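Local structure of luciferase-like monooxygenase (Streptomyces bottropensis, 4US5) at residues I109-R114 against D135-R140; S218-L223 against G306-G311; Y240-L245 against L257-D262. The protein is probably a flavin-utilising monooxygenase of the bacterial luciferase-like family, inserting an oxygen atom from molecular oxygen into a substrate. All coordinates share one frame; numbering follows the deposited sequence.

Interaction 1 (I109-R114 against D135-R140). With NA (sodium ion), chain N.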
ATOM      1  N   ILE B 109      12.756  -8.579  -1.726  1.00 16.71           N
ATOM      2  CA  ILE B 109      13.575  -7.410  -1.377  1.00 18.99           C
ATOM      3  C   ILE B 109      14.643  -7.281  -2.430  1.00 21.07           C
ATOM      4  O   ILE B 109      15.282  -8.264  -2.770  1.00 21.49           O
ATOM      5  CB  ILE B 109      14.269  -7.634  -0.019  1.00 21.16           C
ATOM      6  CG1 ILE B 109      13.245  -7.762   1.096  1.00 23.19           C
ATOM      7  CG2 ILE B 109      15.265  -6.518   0.280  1.00 23.68           C
ATOM      8  CD1 ILE B 109      12.315  -6.592   1.234  1.00 22.45           C
ATOM      9  N   GLY B 110      14.804  -6.084  -2.962  1.00 21.99           N
ATOM     10  CA  GLY B 110      15.799  -5.821  -3.991  1.00 25.70           C
ATOM     11  C   GLY B 110      16.710  -4.653  -3.657  1.00 25.66           C
ATOM     12  O   GLY B 110      16.416  -3.867  -2.754  1.00 23.28           O
ATOM     13  N   ARG B 111      17.811  -4.554  -4.402  1.00 28.99           N
ATOM     14  CA  ARG B 111      18.817  -3.489  -4.198  1.00 32.84           C
ATOM     15  C   ARG B 111      18.400  -2.155  -4.793  1.00 33.34           C
ATOM     16  O   ARG B 111      17.868  -2.103  -5.889  1.00 33.52           O
ATOM     17  CB  ARG B 111      20.168  -3.843  -4.827  1.00 36.40           C
ATOM     18  CG  ARG B 111      21.065  -4.740  -4.028  1.00 44.26           C
ATOM     19  CD  ARG B 111      22.516  -4.369  -4.197  1.00 51.13           C
ATOM     20  NE  ARG B 111      23.242  -4.725  -2.992  1.00 63.77           N
ATOM     21  CZ  ARG B 111      23.354  -3.949  -1.909  1.00 66.52           C
ATOM     22  NH1 ARG B 111      22.844  -2.711  -1.871  1.00 62.07           N
ATOM     23  NH2 ARG B 111      24.000  -4.419  -0.854  1.00 69.30           N
ATOM     24  N   ALA B 112      18.803  -1.066  -4.110  1.00 37.50           N
ATOM     25  CA  ALA B 112      18.517   0.289  -4.546  1.00 36.54           C
ATOM     26  C   ALA B 112      19.715   0.932  -5.289  1.00 43.10           C
ATOM     27  O   ALA B 112      19.748   2.162  -5.486  1.00 40.68           O
ATOM     28  CB  ALA B 112      18.135   1.138  -3.367  1.00 37.27           C
ATOM     29  N   ASN B 113      20.660   0.097  -5.728  1.00 42.07           N
ATOM     30  CA  ASN B 113      21.875   0.569  -6.403  1.00 49.39           C
ATOM     31  C   ASN B 113      21.641   1.205  -7.777  1.00 53.36           C
ATOM     32  O   ASN B 113      22.534   1.867  -8.299  1.00 62.47           O
ATOM     33  CB  ASN B 113      22.923  -0.567  -6.516  1.00 50.53           C
ATOM     34  CG  ASN B 113      22.459  -1.738  -7.393  1.00 50.27           C
ATOM     35  OD1 ASN B 113      21.297  -2.133  -7.370  1.00 53.06           O
ATOM     36  ND2 ASN B 113      23.381  -2.300  -8.159  1.00 50.66           N
ATOM     37  N   ARG B 114      20.465   0.993  -8.373  1.00 51.01           N
ATOM     38  CA  ARG B 114      20.151   1.593  -9.674  1.00 52.42           C
ATOM     39  C   ARG B 114      19.168   2.772  -9.564  1.00 51.51           C
ATOM     40  O   ARG B 114      18.810   3.367 -10.569  1.00 46.09           O
ATOM     41  CB  ARG B 114      19.649   0.521 -10.650  1.00 56.49           C
ATOM     42  CG  ARG B 114      20.755  -0.435 -11.073  1.00 55.24           C
ATOM     43  CD  ARG B 114      20.338  -1.467 -12.100  1.00 63.72           C
ATOM     44  NE  ARG B 114      19.168  -2.218 -11.632  1.00 64.72           N
ATOM     45  CZ  ARG B 114      19.218  -3.287 -10.826  1.00 74.78           C
ATOM     46  NH1 ARG B 114      20.385  -3.781 -10.406  1.00 74.73           N
ATOM     47  NH2 ARG B 114      18.093  -3.885 -10.447  1.00 75.56           N
ATOM     48  N   ASP B 135      26.666  -3.870   2.774  1.00 69.81           N
ATOM     49  CA  ASP B 135      26.344  -4.524   4.034  1.00 62.36           C
ATOM     50  C   ASP B 135      25.132  -3.922   4.747  1.00 51.51           C
ATOM     51  O   ASP B 135      24.497  -4.605   5.539  1.00 41.89           O
ATOM     52  CB  ASP B 135      27.561  -4.483   4.964  1.00 68.28           C
ATOM     53  CG  ASP B 135      28.712  -5.323   4.454  1.00 77.84           C
ATOM     54  OD1 ASP B 135      28.795  -5.581   3.218  1.00 85.80           O
ATOM     55  OD2 ASP B 135      29.545  -5.714   5.299  1.00 73.86           O
ATOM     56  N   ASP B 136      24.820  -2.655   4.486  1.00 45.01           N
ATOM     57  CA  ASP B 136      23.647  -2.040   5.110  1.00 41.41           C
ATOM     58  C   ASP B 136      22.347  -2.809   4.754  1.00 34.06           C
ATOM     59  O   ASP B 136      21.452  -2.984   5.593  1.00 33.54           O
ATOM     60  CB  ASP B 136      23.507  -0.595   4.679  1.00 44.82           C
ATOM     61  CG  ASP B 136      22.361   0.103   5.384  1.00 45.92           C
ATOM     62  OD1 ASP B 136      22.329   0.066   6.633  1.00 46.37           O
ATOM     63  OD2 ASP B 136      21.479   0.659   4.694  1.00 48.83           O
ATOM     64  N   LEU B 137      22.217  -3.213   3.499  1.00 33.90           N
ATOM     65  CA  LEU B 137      21.000  -3.923   3.071  1.00 31.90           C
ATOM     66  C   LEU B 137      20.853  -5.201   3.859  1.00 34.21           C
ATOM     67  O   LEU B 137      19.763  -5.503   4.359  1.00 31.68           O
ATOM     68  CB  LEU B 137      21.018  -4.195   1.579  1.00 33.30           C
ATOM     69  CG  LEU B 137      19.812  -4.980   1.034  1.00 33.12           C
ATOM     70  CD1 LEU B 137      18.508  -4.281   1.398  1.00 31.38           C
ATOM     71  CD2 LEU B 137      19.921  -5.142  -0.480  1.00 33.38           C
ATOM     72  N   TRP B 138      21.955  -5.942   4.025  1.00 34.68           N
ATOM     73  CA  TRP B 138      21.875  -7.236   4.715  1.00 39.94           C
ATOM     74  C   TRP B 138      21.544  -7.064   6.189  1.00 36.51           C
ATOM     75  O   TRP B 138      20.801  -7.875   6.761  1.00 37.65           O
ATOM     76  CB  TRP B 138      23.152  -8.067   4.554  1.00 46.66           C
ATOM     77  CG  TRP B 138      23.740  -8.078   3.166  1.00 50.41           C
ATOM     78  CD1 TRP B 138      25.063  -7.959   2.849  1.00 55.22           C
ATOM     79  CD2 TRP B 138      23.035  -8.192   1.913  1.00 49.84           C
ATOM     80  NE1 TRP B 138      25.227  -8.003   1.489  1.00 58.03           N
ATOM     81  CE2 TRP B 138      24.001  -8.139   0.889  1.00 52.29           C
ATOM     82  CE3 TRP B 138      21.687  -8.338   1.561  1.00 54.37           C
ATOM     83  CZ2 TRP B 138      23.665  -8.224  -0.479  1.00 52.67           C
ATOM     84  CZ3 TRP B 138      21.352  -8.414   0.205  1.00 55.65           C
ATOM     85  CH2 TRP B 138      22.346  -8.359  -0.801  1.00 56.50           C
ATOM     86  N   ARG B 139      22.012  -5.975   6.781  1.00 33.54           N
ATOM     87  CA  ARG B 139      21.611  -5.598   8.127  1.00 36.36           C
ATOM     88  C   ARG B 139      20.107  -5.263   8.230  1.00 35.50           C
ATOM     89  O   ARG B 139      19.432  -5.679   9.168  1.00 30.56           O
ATOM     90  CB  ARG B 139      22.395  -4.382   8.585  1.00 41.57           C
ATOM     91  CG  ARG B 139      22.241  -4.050  10.066  1.00 51.01           C
ATOM     92  CD  ARG B 139      22.784  -2.678  10.429  1.00 61.70           C
ATOM     93  NE  ARG B 139      24.244  -2.569  10.254  1.00 73.49           N
ATOM     94  CZ  ARG B 139      25.156  -2.826  11.207  1.00 78.56           C
ATOM     95  NH1 ARG B 139      24.788  -3.231  12.421  1.00 75.04           N
ATOM     96  NH2 ARG B 139      26.452  -2.686  10.941  1.00 78.95           N
ATOM     97  N   ARG B 140      19.615  -4.482   7.286  1.00 28.33           N
ATOM     98  CA  ARG B 140      18.171  -4.148   7.234  1.00 28.02           C
ATOM     99  C   ARG B 140      17.333  -5.392   7.062  1.00 25.28           C
ATOM    100  O   ARG B 140      16.278  -5.546   7.658  1.00 26.14           O
ATOM    101  CB  ARG B 140      17.894  -3.200   6.079  1.00 26.17           C
ATOM    102  CG  ARG B 140      18.275  -1.785   6.330  1.00 28.07           C
ATOM    103  CD  ARG B 140      18.238  -0.970   5.042  1.00 28.74           C
ATOM    104  NE  ARG B 140      18.698   0.361   5.332  1.00 30.28           N
ATOM    105  CZ  ARG B 140      17.948   1.331   5.807  1.00 30.54           C
ATOM    106  NH1 ARG B 140      16.648   1.190   5.927  1.00 32.75           N
ATOM    107  NH2 ARG B 140      18.508   2.480   6.116  1.00 36.01           N
TER
HETATM  108 NA    NA N1337      17.305  -1.690  -1.438  1.00 35.27          NA

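Interaction 2 (S218-L223 against G306-G311)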
ATOM      1  N   SER B 218      16.506 -25.946   2.328  1.00 34.31           N
ATOM      2  CA  SER B 218      17.276 -26.166   1.089  1.00 33.46           C
ATOM      3  C   SER B 218      17.209 -24.908   0.179  1.00 32.30           C
ATOM      4  O   SER B 218      16.312 -24.055   0.362  1.00 28.26           O
ATOM      5  CB  SER B 218      16.733 -27.398   0.376  1.00 36.54           C
ATOM      6  OG  SER B 218      15.344 -27.279   0.196  1.00 45.30           O
ATOM      7  N   PRO B 219      18.156 -24.767  -0.765  1.00 27.91           N
ATOM      8  CA  PRO B 219      18.120 -23.618  -1.681  1.00 27.50           C
ATOM      9  C   PRO B 219      16.786 -23.541  -2.407  1.00 26.69           C
ATOM     10  O   PRO B 219      16.201 -24.564  -2.743  1.00 26.82           O
ATOM     11  CB  PRO B 219      19.261 -23.908  -2.664  1.00 29.57           C
ATOM     12  CG  PRO B 219      20.159 -24.871  -1.945  1.00 28.99           C
ATOM     13  CD  PRO B 219      19.268 -25.685  -1.074  1.00 29.49           C
ATOM     14  N   ARG B 220      16.289 -22.326  -2.620  1.00 25.40           N
ATOM     15  CA  ARG B 220      15.058 -22.121  -3.361  1.00 25.80           C
ATOM     16  C   ARG B 220      15.328 -21.059  -4.446  1.00 23.72           C
ATOM     17  O   ARG B 220      15.091 -19.896  -4.232  1.00 20.76           O
ATOM     18  CB  ARG B 220      13.957 -21.657  -2.415  1.00 27.02           C
ATOM     19  CG  ARG B 220      13.624 -22.669  -1.319  1.00 34.34           C
ATOM     20  CD  ARG B 220      12.618 -23.738  -1.764  1.00 38.78           C
ATOM     21  NE  ARG B 220      11.599 -23.195  -2.663  1.00 39.50           N
ATOM     22  CZ  ARG B 220      10.580 -22.430  -2.270  1.00 41.94           C
ATOM     23  NH1 ARG B 220      10.443 -22.094  -0.993  1.00 41.42           N
ATOM     24  NH2 ARG B 220       9.694 -21.987  -3.164  1.00 40.61           N
ATOM     25  N   PRO B 221      15.893 -21.479  -5.583  1.00 23.75           N
ATOM     26  CA  PRO B 221      16.276 -20.548  -6.622  1.00 21.76           C
ATOM     27  C   PRO B 221      15.174 -20.299  -7.663  1.00 20.03           C
ATOM     28  O   PRO B 221      14.563 -21.247  -8.181  1.00 20.33           O
ATOM     29  CB  PRO B 221      17.515 -21.226  -7.265  1.00 22.58           C
ATOM     30  CG  PRO B 221      17.622 -22.599  -6.666  1.00 24.38           C
ATOM     31  CD  PRO B 221      16.375 -22.842  -5.885  1.00 24.55           C
ATOM     32  N   ILE B 222      14.991 -19.030  -8.003  1.00 18.55           N
ATOM     33  CA  ILE B 222      14.183 -18.603  -9.131  1.00 18.81           C
ATOM     34  C   ILE B 222      15.112 -17.880 -10.107  1.00 17.49           C
ATOM     35  O   ILE B 222      15.986 -17.115  -9.685  1.00 18.91           O
ATOM     36  CB  ILE B 222      13.079 -17.606  -8.654  1.00 21.55           C
ATOM     37  CG1 ILE B 222      11.993 -18.386  -7.926  1.00 24.42           C
ATOM     38  CG2 ILE B 222      12.500 -16.818  -9.816  1.00 22.78           C
ATOM     39  CD1 ILE B 222      10.840 -17.525  -7.429  1.00 26.56           C
ATOM     40  N   LEU B 223      14.896 -18.077 -11.397  1.00 16.55           N
ATOM     41  CA  LEU B 223      15.583 -17.321 -12.412  1.00 17.60           C
ATOM     42  C   LEU B 223      14.619 -16.325 -13.079  1.00 18.16           C
ATOM     43  O   LEU B 223      13.615 -16.746 -13.650  1.00 19.96           O
ATOM     44  CB  LEU B 223      16.119 -18.279 -13.459  1.00 20.72           C
ATOM     45  CG  LEU B 223      17.159 -17.775 -14.437  1.00 22.74           C
ATOM     46  CD1 LEU B 223      18.411 -17.320 -13.712  1.00 24.68           C
ATOM     47  CD2 LEU B 223      17.473 -18.868 -15.440  1.00 22.57           C
ATOM     48  N   GLY B 306      19.549 -24.804 -11.624  1.00 20.94           N
ATOM     49  CA  GLY B 306      18.747 -25.407 -10.573  1.00 23.01           C
ATOM     50  C   GLY B 306      17.501 -24.601 -10.255  1.00 23.08           C
ATOM     51  O   GLY B 306      16.916 -24.778  -9.205  1.00 23.54           O
ATOM     52  N   ALA B 307      17.068 -23.758 -11.186  1.00 23.21           N
ATOM     53  CA  ALA B 307      15.896 -22.913 -10.956  1.00 22.22           C
ATOM     54  C   ALA B 307      14.626 -23.783 -10.877  1.00 23.95           C
ATOM     55  O   ALA B 307      14.417 -24.639 -11.712  1.00 25.77           O
ATOM     56  CB  ALA B 307      15.763 -21.887 -12.053  1.00 22.77           C
ATOM     57  N   GLU B 308      13.829 -23.550  -9.844  1.00 23.59           N
ATOM     58  CA  GLU B 308      12.546 -24.201  -9.648  1.00 27.61           C
ATOM     59  C   GLU B 308      11.423 -23.507 -10.454  1.00 22.75           C
ATOM     60  O   GLU B 308      10.431 -24.137 -10.855  1.00 20.88           O
ATOM     61  CB  GLU B 308      12.186 -24.137  -8.158  1.00 29.11           C
ATOM     62  CG  GLU B 308      13.207 -24.789  -7.230  1.00 33.36           C
ATOM     63  CD  GLU B 308      12.867 -24.603  -5.759  1.00 34.85           C
ATOM     64  OE1 GLU B 308      11.924 -23.844  -5.446  1.00 35.50           O
ATOM     65  OE2 GLU B 308      13.540 -25.220  -4.912  1.00 41.78           O
ATOM     66  N   GLU B 309      11.601 -22.201 -10.668  1.00 23.98           N
ATOM     67  CA  GLU B 309      10.622 -21.379 -11.368  1.00 21.40           C
ATOM     68  C   GLU B 309      11.345 -20.364 -12.177  1.00 19.68           C
ATOM     69  O   GLU B 309      12.466 -19.957 -11.846  1.00 19.10           O
ATOM     70  CB  GLU B 309       9.692 -20.547 -10.430  1.00 22.93           C
ATOM     71  CG  GLU B 309       9.069 -21.284  -9.324  1.00 26.79           C
ATOM     72  CD  GLU B 309       8.323 -20.388  -8.356  1.00 24.46           C
ATOM     73  OE1 GLU B 309       7.906 -19.227  -8.678  1.00 21.61           O
ATOM     74  OE2 GLU B 309       8.116 -20.900  -7.252  1.00 24.98           O
ATOM     75  N   LEU B 310      10.663 -19.891 -13.211  1.00 18.15           N
ATOM     76  CA  LEU B 310      11.126 -18.791 -14.007  1.00 18.92           C
ATOM     77  C   LEU B 310      10.207 -17.640 -13.695  1.00 19.32           C
ATOM     78  O   LEU B 310       8.978 -17.769 -13.872  1.00 20.54           O
ATOM     79  CB  LEU B 310      11.065 -19.119 -15.488  1.00 19.16           C
ATOM     80  CG  LEU B 310      11.876 -20.347 -15.918  1.00 20.91           C
ATOM     81  CD1 LEU B 310      11.581 -20.751 -17.332  1.00 21.42           C
ATOM     82  CD2 LEU B 310      13.354 -20.082 -15.707  1.00 21.89           C
ATOM     83  N   GLY B 311      10.796 -16.528 -13.277  1.00 18.79           N
ATOM     84  CA  GLY B 311      10.076 -15.249 -13.120  1.00 17.65           C
ATOM     85  C   GLY B 311      10.090 -14.460 -14.442  1.00 16.65           C
ATOM     86  O   GLY B 311      11.115 -13.926 -14.871  1.00 16.97           O
TER
HETATM   87  O   HOH W   1       9.779 -22.419  -6.088  1.00 36.91           O

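Interaction 3 (Y240-L245 against L257-D262)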
ATOM      1  N   TYR B 240       9.581  -8.382 -30.370  1.00 19.05           N
ATOM      2  CA  TYR B 240      10.859  -8.084 -29.721  1.00 19.76           C
ATOM      3  C   TYR B 240      11.507  -6.775 -30.183  1.00 19.26           C
ATOM      4  O   TYR B 240      12.308  -6.206 -29.477  1.00 19.77           O
ATOM      5  CB  TYR B 240      11.834  -9.250 -30.014  1.00 18.29           C
ATOM      6  CG  TYR B 240      13.192  -9.143 -29.419  1.00 18.97           C
ATOM      7  CD1 TYR B 240      13.381  -8.851 -28.064  1.00 17.72           C
ATOM      8  CD2 TYR B 240      14.329  -9.430 -30.193  1.00 18.18           C
ATOM      9  CE1 TYR B 240      14.649  -8.793 -27.509  1.00 17.36           C
ATOM     10  CE2 TYR B 240      15.603  -9.407 -29.631  1.00 19.48           C
ATOM     11  CZ  TYR B 240      15.754  -9.094 -28.303  1.00 19.08           C
ATOM     12  OH  TYR B 240      17.020  -9.040 -27.777  1.00 21.97           O
ATOM     13  N   ALA B 241      11.129  -6.298 -31.357  1.00 19.70           N
ATOM     14  CA  ALA B 241      11.717  -5.090 -31.914  1.00 19.22           C
ATOM     15  C   ALA B 241      11.539  -3.867 -31.003  1.00 18.78           C
ATOM     16  O   ALA B 241      12.414  -3.014 -30.913  1.00 21.12           O
ATOM     17  CB  ALA B 241      11.133  -4.821 -33.288  1.00 18.89           C
ATOM     18  N   THR B 242      10.391  -3.785 -30.334  1.00 21.92           N
ATOM     19  CA  THR B 242      10.163  -2.786 -29.292  1.00 19.63           C
ATOM     20  C   THR B 242      11.308  -2.707 -28.303  1.00 20.77           C
ATOM     21  O   THR B 242      11.841  -1.618 -28.006  1.00 19.75           O
ATOM     22  CB  THR B 242       8.859  -3.130 -28.533  1.00 19.91           C
ATOM     23  OG1 THR B 242       7.757  -2.916 -29.405  1.00 20.55           O
ATOM     24  CG2 THR B 242       8.682  -2.324 -27.242  1.00 19.89           C
ATOM     25  N   HIS B 243      11.716  -3.861 -27.796  1.00 20.14           N
ATOM     26  CA  HIS B 243      12.760  -3.897 -26.805  1.00 20.20           C
ATOM     27  C   HIS B 243      14.118  -3.499 -27.395  1.00 19.99           C
ATOM     28  O   HIS B 243      14.921  -2.827 -26.750  1.00 22.69           O
ATOM     29  CB  HIS B 243      12.833  -5.284 -26.210  1.00 21.02           C
ATOM     30  CG  HIS B 243      13.328  -5.297 -24.813  1.00 18.81           C
ATOM     31  ND1 HIS B 243      13.258  -6.411 -24.024  1.00 21.00           N
ATOM     32  CD2 HIS B 243      13.861  -4.321 -24.044  1.00 19.92           C
ATOM     33  CE1 HIS B 243      13.750  -6.130 -22.831  1.00 19.20           C
ATOM     34  NE2 HIS B 243      14.079  -4.856 -22.806  1.00 20.36           N
ATOM     35  N   ARG B 244      14.386  -4.009 -28.587  1.00 19.70           N
ATOM     36  CA  ARG B 244      15.605  -3.704 -29.281  1.00 20.53           C
ATOM     37  C   ARG B 244      15.746  -2.180 -29.453  1.00 20.83           C
ATOM     38  O   ARG B 244      16.824  -1.618 -29.196  1.00 22.04           O
ATOM     39  CB  ARG B 244      15.623  -4.405 -30.624  1.00 20.96           C
ATOM     40  CG  ARG B 244      15.741  -5.906 -30.546  1.00 21.23           C
ATOM     41  CD  ARG B 244      15.643  -6.543 -31.914  1.00 22.86           C
ATOM     42  NE  ARG B 244      16.792  -6.172 -32.733  1.00 23.22           N
ATOM     43  CZ  ARG B 244      16.763  -6.000 -34.047  1.00 27.70           C
ATOM     44  NH1 ARG B 244      15.651  -6.181 -34.735  1.00 25.58           N
ATOM     45  NH2 ARG B 244      17.885  -5.613 -34.680  1.00 30.22           N
ATOM     46  N   LEU B 245      14.678  -1.545 -29.918  1.00 20.67           N
ATOM     47  CA  LEU B 245      14.697  -0.077 -30.177  1.00 20.85           C
ATOM     48  C   LEU B 245      14.778   0.691 -28.878  1.00 21.68           C
ATOM     49  O   LEU B 245      15.462   1.701 -28.802  1.00 22.59           O
ATOM     50  CB  LEU B 245      13.466   0.355 -30.964  1.00 19.41           C
ATOM     51  CG  LEU B 245      13.335   1.863 -31.264  1.00 20.37           C
ATOM     52  CD1 LEU B 245      14.562   2.364 -32.003  1.00 22.31           C
ATOM     53  CD2 LEU B 245      12.069   2.145 -32.059  1.00 20.97           C
ATOM     54  N   LEU B 257       8.749   6.315 -23.860  1.00 24.71           N
ATOM     55  CA  LEU B 257       7.923   5.179 -23.592  1.00 22.91           C
ATOM     56  C   LEU B 257       8.269   4.039 -24.552  1.00 23.27           C
ATOM     57  O   LEU B 257       8.868   4.266 -25.608  1.00 20.17           O
ATOM     58  CB  LEU B 257       6.451   5.564 -23.718  1.00 24.02           C
ATOM     59  CG  LEU B 257       5.961   6.772 -22.890  1.00 25.36           C
ATOM     60  CD1 LEU B 257       4.463   6.924 -23.082  1.00 26.74           C
ATOM     61  CD2 LEU B 257       6.307   6.642 -21.417  1.00 26.61           C
ATOM     62  N   LEU B 258       7.894   2.794 -24.182  1.00 20.00           N
ATOM     63  CA  LEU B 258       8.148   1.664 -25.061  1.00 21.44           C
ATOM     64  C   LEU B 258       7.521   1.903 -26.449  1.00 20.72           C
ATOM     65  O   LEU B 258       6.336   2.199 -26.559  1.00 20.18           O
ATOM     66  CB  LEU B 258       7.609   0.354 -24.480  1.00 20.18           C
ATOM     67  CG  LEU B 258       8.334  -0.327 -23.326  1.00 21.94           C
ATOM     68  CD1 LEU B 258       7.781  -1.760 -23.164  1.00 21.36           C
ATOM     69  CD2 LEU B 258       9.815  -0.374 -23.517  1.00 26.59           C
ATOM     70  N   PRO B 259       8.335   1.775 -27.527  1.00 21.34           N
ATOM     71  CA  PRO B 259       7.790   2.043 -28.870  1.00 20.43           C
ATOM     72  C   PRO B 259       6.939   0.893 -29.463  1.00 21.75           C
ATOM     73  O   PRO B 259       7.139  -0.296 -29.127  1.00 20.08           O
ATOM     74  CB  PRO B 259       9.039   2.247 -29.710  1.00 21.54           C
ATOM     75  CG  PRO B 259      10.098   1.428 -29.041  1.00 20.99           C
ATOM     76  CD  PRO B 259       9.784   1.490 -27.560  1.00 19.67           C
ATOM     77  N   PRO B 260       6.033   1.229 -30.393  1.00 22.30           N
ATOM     78  CA  PRO B 260       5.226   0.177 -31.026  1.00 22.19           C
ATOM     79  C   PRO B 260       6.085  -0.745 -31.867  1.00 21.37           C
ATOM     80  O   PRO B 260       7.102  -0.306 -32.417  1.00 23.53           O
ATOM     81  CB  PRO B 260       4.196   0.953 -31.873  1.00 23.75           C
ATOM     82  CG  PRO B 260       4.471   2.398 -31.688  1.00 24.67           C
ATOM     83  CD  PRO B 260       5.701   2.589 -30.856  1.00 22.66           C
ATOM     84  N   ALA B 261       5.657  -2.003 -31.980  1.00 21.60           N
ATOM     85  CA  ALA B 261       6.445  -3.036 -32.629  1.00 22.45           C
ATOM     86  C   ALA B 261       6.768  -2.703 -34.092  1.00 23.87           C
ATOM     87  O   ALA B 261       7.909  -2.833 -34.526  1.00 27.16           O
ATOM     88  CB  ALA B 261       5.730  -4.385 -32.528  1.00 22.12           C
ATOM     89  N   ASP B 262       5.758  -2.332 -34.858  1.00 26.60           N
ATOM     90  CA  ASP B 262       5.949  -2.129 -36.317  1.00 30.40           C
ATOM     91  C   ASP B 262       6.885  -0.964 -36.601  1.00 28.68           C
ATOM     92  O   ASP B 262       7.818  -1.085 -37.397  1.00 29.09           O
ATOM     93  CB  ASP B 262       4.608  -1.978 -37.020  1.00 30.21           C
ATOM     94  CG  ASP B 262       3.828  -3.287 -37.062  1.00 33.52           C
ATOM     95  OD1 ASP B 262       4.455  -4.353 -37.236  1.00 34.23           O
ATOM     96  OD2 ASP B 262       2.598  -3.253 -36.934  1.00 38.54           O
TER

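Interaction 1 (I109-R114 against D135-R140)
The chain leaves the end region of strand 105-110 as an irregular loop and passes the first turns of helix 134-147, the backbones coming nearest at R111 and L137, whose CA atoms are 7.6 Å apart. No hydrogen bond joins the two segments; L137 does most of the work for the helix. Its CB points toward the loop, CG stands anti to the backbone N (chi1 178°), and the two methyls meet different residues. CD1 slides past the I109 branch, 4.1 Å from I109 CG2, while CD2 rests 3.7 Å from R111 CG and lies over the centre of one face of the R111 guanidinium. Strand 105-110 belongs to the parallel sheet of a TIM-barrel-type luciferase fold, so this contact sets a peripheral helix against the strand-to-loop exit. The R111 chain, bent at chi2 (-144°), extends past L137 to W138. There NH2 comes up obliquely to the indole, 3.8 Å from W138 CZ2, with the guanidinium and ring planes 73° apart; the same NH2 makes a weak hydrogen bond to S134 O. G110 O binds a sodium ion at 2.7 Å, with L137 CD1 4.0 Å from it. On the helix, R140 NE grips D136 OD2 in a nearly straight salt bridge of 2.9 Å, approaching from above the carboxylate plane, and R140 NH1 is salt-bridged to D125 of the second subunit.

Interaction 2 (S218-L223 against G306-G311)
Strands 221-229 and 309-313 run parallel here, L223 and L310 forming a regular bridge, in the sheet of the TIM-barrel-type fold, where 309-313 also pairs with the first strand, 6-11. G306, the first residue past helix 291-305, leads in with a positive phi. Three main-chain bonds join the two segments. Ahead of that bridge, E308 N reaches P221 O at 2.9 Å, nearly along the C=O axis, and L223 N similarly meets E309 O at 3.1 Å. G311 N donates to L223 O at 2.9 Å, from above the carbonyl plane. E309 N is buried without a partner. L223 CB packs 3.9 Å from A307 CB and against L310 CD2, whereas I222 and E309 lie side by side on the other face of the sheet.

Next to P221, the R220 chain bends at chi2 and chi3 and crosses E308 at about a right angle. NE points to the syn lone pair of E308 OE1, 2.9 Å away with an N-H...O angle of 176°, and the two flat groups are nearly coplanar. A water accepts from R220 NH2 and donates to E308 OE1 and, at 2.5 Å, to E309 OE2. The E309 carboxylate is held further by S8 at OE1 and by a salt bridge from R42 to OE2, while R220 NH1 pairs with a buffer molecule. With a guanidinium and this water on OE1, E308 is probably kept ionised; E309, paired with R42, probably stays charged although buried.

Interaction 3 (Y240-L245 against L257-D262)
One face of the Y240 ring is covered by R244 CG, 3.6 Å above the plane and displaced toward the rim, one turn along the helix; the H243 imidazole stacks with Y286 and meets H247 with the planes at about 50°. These rings lie on the side of helix 233-251 turned to strand 286-289 and the neighbouring loops, while T242, A241 and L245 receive the 257-262 segment.

At the centre, T242 OG1, anti to the carbonyl carbon (chi1 -69°), donates to P259 O at 2.7 Å, within the carbonyl plane. The same torsion sets CG2 anti to the backbone N, where it touches L258 CB at 4.0 Å and reaches the P259 ring at CD. The proline ring is thus wedged between two positions of the helix: P259 CG lies 3.7 Å from T242 O and the same from L245 CD2, whose chain, with CG anti to the backbone N, crosses the ring obliquely.

Helix 233-251 follows strand 221-229 of the TIM-barrel-type sheet, and the contact lies along the chain between that strand and strand 286-289. The loop 257-260 leads into helix 261-268, with P260 at its N-cap position, so T242 fastens the chain ahead of the new helix. A261 then begins that helix with its CB 4.0 Å from T242 OG1, and A241 CB faces A261 O. Small side chains at 241 and 261 accompany a close backbone approach, T242 and A261 having their CA atoms 5.0 Å apart. A264 and V265 also meet A241, and D262 OD1 forms a salt bridge with R238 of the first helix.

In the fold
From the N terminus, interaction 1 comes first, closing a short excursion from strand 105-110 through helix 117-124 to helix 134-147, and it ends before the others begin. Interaction 2 closes a far longer loop, bringing strand 221-229 beside strand 309-313 within the same parallel sheet to which strand 105-110 belongs. Interaction 3 falls within that loop: helix 233-251, which follows strand 221-229 directly, folds against the start of helix 261-268 before the chain returns through strand 286-289. None of the three touch; the centres of interactions 1 and 2 lie about 21 Å apart, and interaction 3 is farther from each. No two loops cross.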